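Local atomic coordinates of protein SSD1 (Saccharomyces cerevisiae S288C, PDB entry 7AM1), a protein that binds mRNA untranslated regions and represses translation as a pseudonuclease of the RNase II family, and is implicated in control of the G1 phase of the cell cycle. Residues S317-N322 with S418-P423; R665-H670 with E697-K702; K720-M725 with P751-E756. All coordinates share one frame; numbering follows the deposited sequence.

Contact 1: S317-N322 with S418-P423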
loop_
_atom_site.group_PDB
_atom_site.type_symbol
_atom_site.label_atom_id
_atom_site.label_comp_id
_atom_site.label_asym_id
_atom_site.label_seq_id
_atom_site.Cartn_x
_atom_site.Cartn_y
_atom_site.Cartn_z
ATOM N N SER A 317 -9.189 -12.698 -9.186
ATOM C CA SER A 317 -9.133 -11.503 -10.022
ATOM C C SER A 317 -8.129 -10.494 -9.482
ATOM O O SER A 317 -7.413 -9.846 -10.255
ATOM C CB SER A 317 -10.521 -10.871 -10.118
ATOM O OG SER A 317 -10.456 -9.603 -10.743
ATOM N N ILE A 318 -8.069 -10.341 -8.157
ATOM C CA ILE A 318 -7.071 -9.461 -7.558
ATOM C C ILE A 318 -5.669 -9.947 -7.895
ATOM O O ILE A 318 -4.789 -9.151 -8.244
ATOM C CB ILE A 318 -7.283 -9.364 -6.033
ATOM C CG1 ILE A 318 -8.547 -8.553 -5.741
ATOM C CG2 ILE A 318 -6.041 -8.759 -5.352
ATOM C CD1 ILE A 318 -9.025 -8.634 -4.315
ATOM N N LEU A 319 -5.440 -11.258 -7.807
ATOM C CA LEU A 319 -4.117 -11.799 -8.095
ATOM C C LEU A 319 -3.741 -11.588 -9.558
ATOM O O LEU A 319 -2.632 -11.132 -9.864
ATOM C CB LEU A 319 -4.064 -13.282 -7.726
ATOM C CG LEU A 319 -3.998 -13.603 -6.230
ATOM C CD1 LEU A 319 -4.223 -15.087 -5.995
ATOM C CD2 LEU A 319 -2.665 -13.171 -5.635
ATOM N N ARG A 320 -4.653 -11.927 -10.480
ATOM C CA ARG A 320 -4.358 -11.793 -11.904
ATOM C C ARG A 320 -4.162 -10.336 -12.297
ATOM O O ARG A 320 -3.284 -10.015 -13.107
ATOM C CB ARG A 320 -5.482 -12.375 -12.758
ATOM C CG ARG A 320 -5.881 -13.812 -12.529
ATOM C CD ARG A 320 -4.870 -14.791 -13.059
ATOM N NE ARG A 320 -5.197 -16.141 -12.615
ATOM C CZ ARG A 320 -6.072 -16.932 -13.236
ATOM N NH1 ARG A 320 -6.689 -16.512 -14.332
ATOM N NH2 ARG A 320 -6.323 -18.147 -12.773
ATOM N N ASP A 321 -5.011 -9.444 -11.776
ATOM C CA ASP A 321 -4.880 -8.030 -12.099
ATOM C C ASP A 321 -3.525 -7.505 -11.672
ATOM O O ASP A 321 -3.009 -6.551 -12.265
ATOM C CB ASP A 321 -5.983 -7.221 -11.424
ATOM C CG ASP A 321 -6.068 -5.803 -11.955
ATOM O OD1 ASP A 321 -6.047 -5.620 -13.195
ATOM O OD2 ASP A 321 -6.181 -4.870 -11.131
ATOM N N ASN A 322 -2.947 -8.097 -10.632
ATOM C CA ASN A 322 -1.609 -7.754 -10.184
ATOM C C ASN A 322 -0.554 -8.743 -10.673
ATOM O O ASN A 322 0.516 -8.846 -10.067
ATOM C CB ASN A 322 -1.611 -7.627 -8.664
ATOM C CG ASN A 322 -2.384 -6.407 -8.203
ATOM O OD1 ASN A 322 -1.915 -5.278 -8.348
ATOM N ND2 ASN A 322 -3.579 -6.623 -7.672
ATOM N N SER A 418 7.764 -12.035 -5.792
ATOM C CA SER A 418 7.319 -11.713 -4.447
ATOM C C SER A 418 6.174 -12.622 -4.035
ATOM O O SER A 418 5.285 -12.932 -4.833
ATOM C CB SER A 418 6.880 -10.246 -4.338
ATOM O OG SER A 418 6.306 -9.991 -3.071
ATOM N N ALA A 419 6.197 -13.031 -2.772
ATOM C CA ALA A 419 5.027 -13.655 -2.189
ATOM C C ALA A 419 3.936 -12.606 -2.012
ATOM O O ALA A 419 4.196 -11.399 -1.993
ATOM C CB ALA A 419 5.374 -14.302 -0.852
ATOM N N VAL A 420 2.701 -13.076 -1.896
ATOM C CA VAL A 420 1.547 -12.207 -1.715
ATOM C C VAL A 420 0.827 -12.629 -0.446
ATOM O O VAL A 420 0.540 -13.818 -0.258
ATOM C CB VAL A 420 0.592 -12.261 -2.920
ATOM C CG1 VAL A 420 -0.528 -11.251 -2.742
ATOM C CG2 VAL A 420 1.350 -12.011 -4.216
ATOM N N PHE A 421 0.539 -11.663 0.422
ATOM C CA PHE A 421 -0.157 -11.921 1.676
ATOM C C PHE A 421 -1.464 -11.141 1.689
ATOM O O PHE A 421 -1.464 -9.906 1.644
ATOM C CB PHE A 421 0.726 -11.555 2.868
ATOM C CG PHE A 421 2.029 -12.292 2.884
ATOM C CD1 PHE A 421 2.130 -13.533 3.488
ATOM C CD2 PHE A 421 3.146 -11.761 2.263
ATOM C CE1 PHE A 421 3.325 -14.217 3.494
ATOM C CE2 PHE A 421 4.350 -12.445 2.270
ATOM C CZ PHE A 421 4.435 -13.676 2.880
ATOM N N MET A 422 -2.572 -11.871 1.728
ATOM C CA MET A 422 -3.909 -11.321 1.827
ATOM C C MET A 422 -4.604 -11.926 3.037
ATOM O O MET A 422 -4.265 -13.038 3.451
ATOM C CB MET A 422 -4.712 -11.624 0.559
ATOM C CG MET A 422 -4.106 -10.995 -0.681
ATOM S SD MET A 422 -4.772 -11.636 -2.222
ATOM C CE MET A 422 -4.201 -13.332 -2.181
ATOM N N PRO A 423 -5.568 -11.224 3.636
ATOM C CA PRO A 423 -6.279 -11.830 4.774
ATOM C C PRO A 423 -6.890 -13.174 4.420
ATOM O O PRO A 423 -6.898 -14.092 5.251
ATOM C CB PRO A 423 -7.353 -10.785 5.114
ATOM C CG PRO A 423 -6.834 -9.491 4.537
ATOM C CD PRO A 423 -6.071 -9.875 3.312
#
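The S-methyl of Met422 lies against the isobutyl end of Leu319, and the approach is methyl to methyl: CE of Met422 sits 3.8 Å from CD2 of Leu319. The same CE is 4.1 Å from CG of Leu319, so the methyl rests on the branch point and, most closely, on CD2. A bend at the last torsion of Met422 (chi3 -66°) turns CE out of the line of the chain to meet it, and the two side chains cross at a slant. Val420 is met differently. Its CG1, placed opposite the backbone N by chi1 of -175°, passes Leu319 in antiparallel fashion and comes 4.1 Å from the same CD2. Ile318 adds a looser touch, CG2 to Met422 SD at 4.4 Å. Shortening Leu319 to an alanine would probably leave both the Met422 methyl and Val420 CG1 without their partner and open a gap between helix 311-321 of the second cold-shock domain and strand 420-421 of the RNB domain. Asn322, just past the helix, gives its ND2 to Ile318 O (2.9 Å) and to Gln712 of helix 689-725. With no hydrogen bond between the segments, their direct contact rests on van der Waals packing and the exclusion of water.

Contact 2: R665-H670 with E697-K702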
loop_
_atom_site.group_PDB
_atom_site.type_symbol
_atom_site.label_atom_id
_atom_site.label_comp_id
_atom_site.label_asym_id
_atom_site.label_seq_id
_atom_site.Cartn_x
_atom_site.Cartn_y
_atom_site.Cartn_z
ATOM N N ARG A 665 10.156 -14.754 1.056
ATOM C CA ARG A 665 9.036 -14.077 0.414
ATOM C C ARG A 665 9.434 -12.976 -0.559
ATOM O O ARG A 665 8.555 -12.463 -1.261
ATOM C CB ARG A 665 8.088 -13.477 1.470
ATOM C CG ARG A 665 8.761 -12.630 2.552
ATOM C CD ARG A 665 7.719 -12.060 3.506
ATOM N NE ARG A 665 8.272 -11.119 4.472
ATOM C CZ ARG A 665 8.438 -9.817 4.247
ATOM N NH1 ARG A 665 8.118 -9.286 3.071
ATOM N NH2 ARG A 665 8.942 -9.044 5.202
ATOM N N ARG A 666 10.713 -12.608 -0.637
ATOM C CA ARG A 666 11.194 -11.584 -1.556
ATOM C C ARG A 666 12.355 -12.137 -2.372
ATOM O O ARG A 666 13.346 -12.612 -1.807
ATOM C CB ARG A 666 11.649 -10.333 -0.801
ATOM C CG ARG A 666 10.613 -9.744 0.130
ATOM C CD ARG A 666 11.067 -8.373 0.637
ATOM N NE ARG A 666 12.328 -8.455 1.380
ATOM C CZ ARG A 666 12.542 -7.931 2.588
ATOM N NH1 ARG A 666 11.580 -7.266 3.218
ATOM N NH2 ARG A 666 13.728 -8.070 3.169
ATOM N N TYR A 667 12.243 -12.064 -3.701
ATOM C CA TYR A 667 13.336 -12.550 -4.532
ATOM C C TYR A 667 14.524 -11.595 -4.545
ATOM O O TYR A 667 15.658 -12.036 -4.745
ATOM C CB TYR A 667 12.882 -12.788 -5.973
ATOM C CG TYR A 667 13.960 -13.461 -6.785
ATOM C CD1 TYR A 667 14.114 -14.840 -6.755
ATOM C CD2 TYR A 667 14.856 -12.717 -7.541
ATOM C CE1 TYR A 667 15.114 -15.462 -7.474
ATOM C CE2 TYR A 667 15.860 -13.330 -8.264
ATOM C CZ TYR A 667 15.984 -14.701 -8.227
ATOM O OH TYR A 667 16.982 -15.310 -8.948
ATOM N N ALA A 668 14.296 -10.292 -4.352
ATOM C CA ALA A 668 15.417 -9.361 -4.301
ATOM C C ALA A 668 16.444 -9.808 -3.267
ATOM O O ALA A 668 17.656 -9.699 -3.489
ATOM C CB ALA A 668 14.921 -7.951 -3.983
ATOM N N ASP A 669 15.969 -10.334 -2.133
ATOM C CA ASP A 669 16.867 -10.816 -1.092
ATOM C C ASP A 669 17.763 -11.938 -1.596
ATOM O O ASP A 669 18.896 -12.084 -1.121
ATOM C CB ASP A 669 16.056 -11.283 0.120
ATOM C CG ASP A 669 15.303 -10.145 0.793
ATOM O OD1 ASP A 669 14.610 -9.396 0.073
ATOM O OD2 ASP A 669 15.386 -10.005 2.033
ATOM N N HIS A 670 17.280 -12.748 -2.543
ATOM C CA HIS A 670 18.125 -13.789 -3.119
ATOM C C HIS A 670 19.345 -13.177 -3.790
ATOM O O HIS A 670 20.474 -13.631 -3.585
ATOM C CB HIS A 670 17.340 -14.632 -4.123
ATOM C CG HIS A 670 16.314 -15.520 -3.494
ATOM N ND1 HIS A 670 16.109 -16.822 -3.900
ATOM C CD2 HIS A 670 15.435 -15.295 -2.488
ATOM C CE1 HIS A 670 15.148 -17.360 -3.171
ATOM N NE2 HIS A 670 14.722 -16.455 -2.307
ATOM N N GLU A 697 14.289 -3.774 -11.472
ATOM C CA GLU A 697 13.038 -3.132 -11.864
ATOM C C GLU A 697 11.889 -4.127 -11.938
ATOM O O GLU A 697 10.745 -3.764 -11.648
ATOM C CB GLU A 697 13.201 -2.394 -13.191
ATOM C CG GLU A 697 14.075 -1.155 -13.088
ATOM C CD GLU A 697 13.539 -0.134 -12.085
ATOM O OE1 GLU A 697 12.410 -0.314 -11.561
ATOM O OE2 GLU A 697 14.251 0.857 -11.823
ATOM N N TYR A 698 12.157 -5.371 -12.341
ATOM C CA TYR A 698 11.122 -6.398 -12.280
ATOM C C TYR A 698 10.708 -6.672 -10.836
ATOM O O TYR A 698 9.516 -6.833 -10.544
ATOM C CB TYR A 698 11.610 -7.681 -12.953
ATOM C CG TYR A 698 10.532 -8.734 -13.080
ATOM C CD1 TYR A 698 9.526 -8.615 -14.033
ATOM C CD2 TYR A 698 10.516 -9.844 -12.247
ATOM C CE1 TYR A 698 8.540 -9.568 -14.148
ATOM C CE2 TYR A 698 9.529 -10.804 -12.356
ATOM C CZ TYR A 698 8.548 -10.663 -13.311
ATOM O OH TYR A 698 7.564 -11.617 -13.428
ATOM N N CYS A 699 11.682 -6.752 -9.920
ATOM C CA CYS A 699 11.352 -6.914 -8.507
ATOM C C CYS A 699 10.464 -5.776 -8.024
ATOM O O CYS A 699 9.509 -5.999 -7.272
ATOM C CB CYS A 699 12.621 -6.978 -7.653
ATOM S SG CYS A 699 13.574 -8.515 -7.776
ATOM N N ASN A 700 10.772 -4.543 -8.434
ATOM C CA ASN A 700 9.928 -3.409 -8.076
ATOM C C ASN A 700 8.507 -3.624 -8.574
ATOM O O ASN A 700 7.533 -3.402 -7.846
ATOM C CB ASN A 700 10.497 -2.123 -8.674
ATOM C CG ASN A 700 11.715 -1.620 -7.940
ATOM O OD1 ASN A 700 11.876 -1.854 -6.739
ATOM N ND2 ASN A 700 12.590 -0.928 -8.662
ATOM N N PHE A 701 8.368 -4.044 -9.829
ATOM C CA PHE A 701 7.041 -4.223 -10.405
ATOM C C PHE A 701 6.237 -5.251 -9.622
ATOM O O PHE A 701 5.105 -4.984 -9.201
ATOM C CB PHE A 701 7.174 -4.628 -11.874
ATOM C CG PHE A 701 5.873 -4.977 -12.523
ATOM C CD1 PHE A 701 4.994 -3.986 -12.926
ATOM C CD2 PHE A 701 5.542 -6.300 -12.763
ATOM C CE1 PHE A 701 3.795 -4.308 -13.527
ATOM C CE2 PHE A 701 4.341 -6.627 -13.378
ATOM C CZ PHE A 701 3.471 -5.630 -13.757
ATOM N N LYS A 702 6.812 -6.432 -9.404
ATOM C CA LYS A 702 6.072 -7.495 -8.734
ATOM C C LYS A 702 5.832 -7.173 -7.261
ATOM O O LYS A 702 4.803 -7.571 -6.707
ATOM C CB LYS A 702 6.806 -8.825 -8.902
ATOM C CG LYS A 702 7.026 -9.200 -10.375
ATOM C CD LYS A 702 5.801 -9.811 -11.078
ATOM C CE LYS A 702 5.165 -10.960 -10.314
ATOM N NZ LYS A 702 4.480 -11.926 -11.224
#
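Cys699 touches the chain around Ala668 mainly through its sulfur. SG lies 3.9 Å from the backbone N of Ala668 and 4.1 Å from its CB, so the thiol meets backbone and methyl together. A chi1 of -73° sets SG opposite the carbonyl carbon of Cys699, and from there it also comes to the rim of the Tyr667 ring, near the ring plane, at 4.4 Å from CD2. The CA atoms of Ala668 and Cys699 are 6.3 Å apart, fitting the small size of both side chains.

The next shell fixes the tyrosine. CB of His670 stands 4.1 Å above the centre of one ring face, while the hydroxyl of Tyr667 hydrogen-bonds Asp410 OD1 and the side chain packs on Ala413 and Arg414 of helix 408-416.

In the fold, the contact sets the first part of helix 668-681 and the residues beside it, within the RNB domain, against the long helix 689-725, and Tyr636 of strand 635-638 touches both Ala668 and Cys699.

Further out, Arg666 forms a side-on salt bridge with Asp669 through two nitrogens: NE to OD1 and NH2 to OD2, each 2.8 Å. The first bond is nearly straight (165°), although its acceptor is met somewhat out of the carboxylate plane; the second uses the syn lone pair of OD2. The guanidinium and carboxylate thus hold each other's rotation, and Asp530 is a second partner for Arg666. Asn700 ND2 reaches Glu697 OE1 from above the carboxylate plane, and Arg635 forms a salt bridge with that same oxygen.

Contact 3: K720-M725 with P751-E756; sequences KTINDM and PEFGIE
Ile722 presses its CG1 and CD1 against the CD2 and CE2 atoms of the Phe753 ring, running askew to it. The tight part is here: Ile722 CG1 is 3.6 Å from Phe753 CE2, and Ile722 CD1 is 3.9 Å from Phe753 CD2, so two carbons of the aliphatic chain follow two neighbouring ring atoms. At Ile722, chi1 of -75° swings CG1 opposite the carbonyl carbon, and the extended chi2 carries CD1 on. Met725, three residues further along the helix, makes a longer contact at the far end of the ring, its CE lying 4.2 Å from Phe753 CZ. No hydrogen bond joins the segments. The ring is buried, with Leu732 touching all three residues and Pro848 packing on Phe753.

The outward side is polar and more open. Lys720 is exposed and forms a salt bridge with Glu839, while partly exposed Glu752 pairs with Arg851. Gly754, with positive phi (64°), turns the chain from Phe753 into strand 755-760. That strand belongs to an antiparallel five-stranded sheet with order 3-2-1-4-5, consistent with an OB-type fold in the DIS3L2-like C-terminal region, here packed against the end of helix 689-725.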
loop_
_atom_site.group_PDB
_atom_site.type_symbol
_atom_site.label_atom_id
_atom_site.label_comp_id
_atom_site.label_asym_id
_atom_site.label_seq_id
_atom_site.Cartn_x
_atom_site.Cartn_y
_atom_site.Cartn_z
ATOM N N LYS A 720 -17.083 -6.117 3.125
ATOM C CA LYS A 720 -17.989 -7.176 3.554
ATOM C C LYS A 720 -18.282 -7.086 5.047
ATOM O O LYS A 720 -19.421 -7.309 5.480
ATOM C CB LYS A 720 -17.371 -8.524 3.200
ATOM C CG LYS A 720 -18.169 -9.736 3.614
ATOM C CD LYS A 720 -17.517 -10.981 3.029
ATOM C CE LYS A 720 -17.676 -12.195 3.924
ATOM N NZ LYS A 720 -16.410 -12.981 3.978
ATOM N N THR A 721 -17.262 -6.763 5.847
ATOM C CA THR A 721 -17.434 -6.659 7.293
ATOM C C THR A 721 -18.280 -5.443 7.653
ATOM O O THR A 721 -19.175 -5.526 8.505
ATOM C CB THR A 721 -16.061 -6.582 7.971
ATOM O OG1 THR A 721 -15.310 -7.778 7.711
ATOM C CG2 THR A 721 -16.212 -6.417 9.460
ATOM N N ILE A 722 -18.027 -4.313 6.995
ATOM C CA ILE A 722 -18.820 -3.115 7.244
ATOM C C ILE A 722 -20.291 -3.382 6.952
ATOM O O ILE A 722 -21.179 -2.913 7.675
ATOM C CB ILE A 722 -18.275 -1.941 6.409
ATOM C CG1 ILE A 722 -16.972 -1.421 7.018
ATOM C CG2 ILE A 722 -19.315 -0.837 6.313
ATOM C CD1 ILE A 722 -16.175 -0.509 6.102
ATOM N N ASN A 723 -20.579 -4.122 5.882
ATOM C CA ASN A 723 -21.971 -4.370 5.523
ATOM C C ASN A 723 -22.613 -5.425 6.415
ATOM O O ASN A 723 -23.830 -5.398 6.634
ATOM C CB ASN A 723 -22.077 -4.794 4.061
ATOM C CG ASN A 723 -21.912 -3.628 3.107
ATOM O OD1 ASN A 723 -21.995 -2.466 3.506
ATOM N ND2 ASN A 723 -21.699 -3.934 1.835
ATOM N N ASP A 724 -21.820 -6.372 6.915
ATOM C CA ASP A 724 -22.345 -7.360 7.848
ATOM C C ASP A 724 -22.632 -6.726 9.201
ATOM O O ASP A 724 -23.625 -7.065 9.853
ATOM C CB ASP A 724 -21.350 -8.514 7.976
ATOM C CG ASP A 724 -21.796 -9.580 8.962
ATOM O OD1 ASP A 724 -21.889 -9.279 10.172
ATOM O OD2 ASP A 724 -22.028 -10.728 8.527
ATOM N N MET A 725 -21.784 -5.784 9.629
ATOM C CA MET A 725 -22.042 -5.061 10.866
ATOM C C MET A 725 -23.318 -4.236 10.778
ATOM O O MET A 725 -23.989 -4.027 11.795
ATOM C CB MET A 725 -20.852 -4.158 11.195
ATOM C CG MET A 725 -19.599 -4.918 11.619
ATOM S SD MET A 725 -18.127 -3.875 11.686
ATOM C CE MET A 725 -18.489 -2.772 13.051
ATOM N N PRO A 751 -9.875 6.038 12.281
ATOM C CA PRO A 751 -8.726 5.187 12.635
ATOM C C PRO A 751 -9.116 3.765 12.983
ATOM O O PRO A 751 -8.304 2.848 12.802
ATOM C CB PRO A 751 -8.102 5.916 13.834
ATOM C CG PRO A 751 -8.551 7.329 13.703
ATOM C CD PRO A 751 -9.925 7.268 13.093
ATOM N N GLU A 752 -10.335 3.553 13.483
ATOM C CA GLU A 752 -10.762 2.212 13.855
ATOM C C GLU A 752 -10.906 1.300 12.649
ATOM O O GLU A 752 -10.858 0.076 12.802
ATOM C CB GLU A 752 -12.083 2.273 14.619
ATOM C CG GLU A 752 -11.968 2.912 15.994
ATOM C CD GLU A 752 -11.940 4.428 15.944
ATOM O OE1 GLU A 752 -12.182 5.004 14.860
ATOM O OE2 GLU A 752 -11.669 5.041 16.998
ATOM N N PHE A 753 -11.095 1.869 11.460
ATOM C CA PHE A 753 -11.189 1.098 10.232
ATOM C C PHE A 753 -9.970 1.265 9.333
ATOM O O PHE A 753 -9.795 0.470 8.403
ATOM C CB PHE A 753 -12.449 1.504 9.453
ATOM C CG PHE A 753 -13.733 1.072 10.105
ATOM C CD1 PHE A 753 -14.187 1.698 11.253
ATOM C CD2 PHE A 753 -14.481 0.033 9.578
ATOM C CE1 PHE A 753 -15.371 1.305 11.854
ATOM C CE2 PHE A 753 -15.665 -0.367 10.181
ATOM C CZ PHE A 753 -16.106 0.268 11.316
ATOM N N GLY A 754 -9.129 2.262 9.586
ATOM C CA GLY A 754 -8.012 2.545 8.701
ATOM C C GLY A 754 -8.437 2.987 7.319
ATOM O O GLY A 754 -7.851 2.547 6.321
ATOM N N ILE A 755 -9.452 3.849 7.232
ATOM C CA ILE A 755 -9.914 4.367 5.954
ATOM C C ILE A 755 -10.030 5.883 6.023
ATOM O O ILE A 755 -10.182 6.482 7.091
ATOM C CB ILE A 755 -11.263 3.751 5.510
ATOM C CG1 ILE A 755 -12.366 4.058 6.530
ATOM C CG2 ILE A 755 -11.101 2.255 5.271
ATOM C CD1 ILE A 755 -13.745 3.544 6.121
ATOM N N GLU A 756 -9.942 6.490 4.847
ATOM C CA GLU A 756 -10.090 7.923 4.650
ATOM C C GLU A 756 -11.015 8.098 3.456
ATOM O O GLU A 756 -10.765 7.519 2.394
ATOM C CB GLU A 756 -8.734 8.590 4.398
ATOM C CG GLU A 756 -8.812 10.076 4.079
ATOM C CD GLU A 756 -7.584 10.598 3.352
ATOM O OE1 GLU A 756 -6.852 9.797 2.728
ATOM O OE2 GLU A 756 -7.348 11.823 3.412
#

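How the contacts relate
All three contacts bring buried side chains together without a hydrogen bond between their segments, and none is a surface contact. Contacts 2 and 3 lie on the same helix 689-725, on opposite sides of the chain centre, their own centres about 31 Å apart. Contact 1 sits beside this helix, which Met422 and Pro423 both touch. It also meets contact 2 directly: Ala419 N is 2.9 Å from Arg665 O, a probable hydrogen bond, whereas contact 3 touches neither. Their chemistry differs with place: aliphatic and thioether groups join the cold-shock and RNB domains, a thiol joins neighbouring helical elements, and an aromatic ring from the turn leading into the C-terminal sheet packs on the long helix.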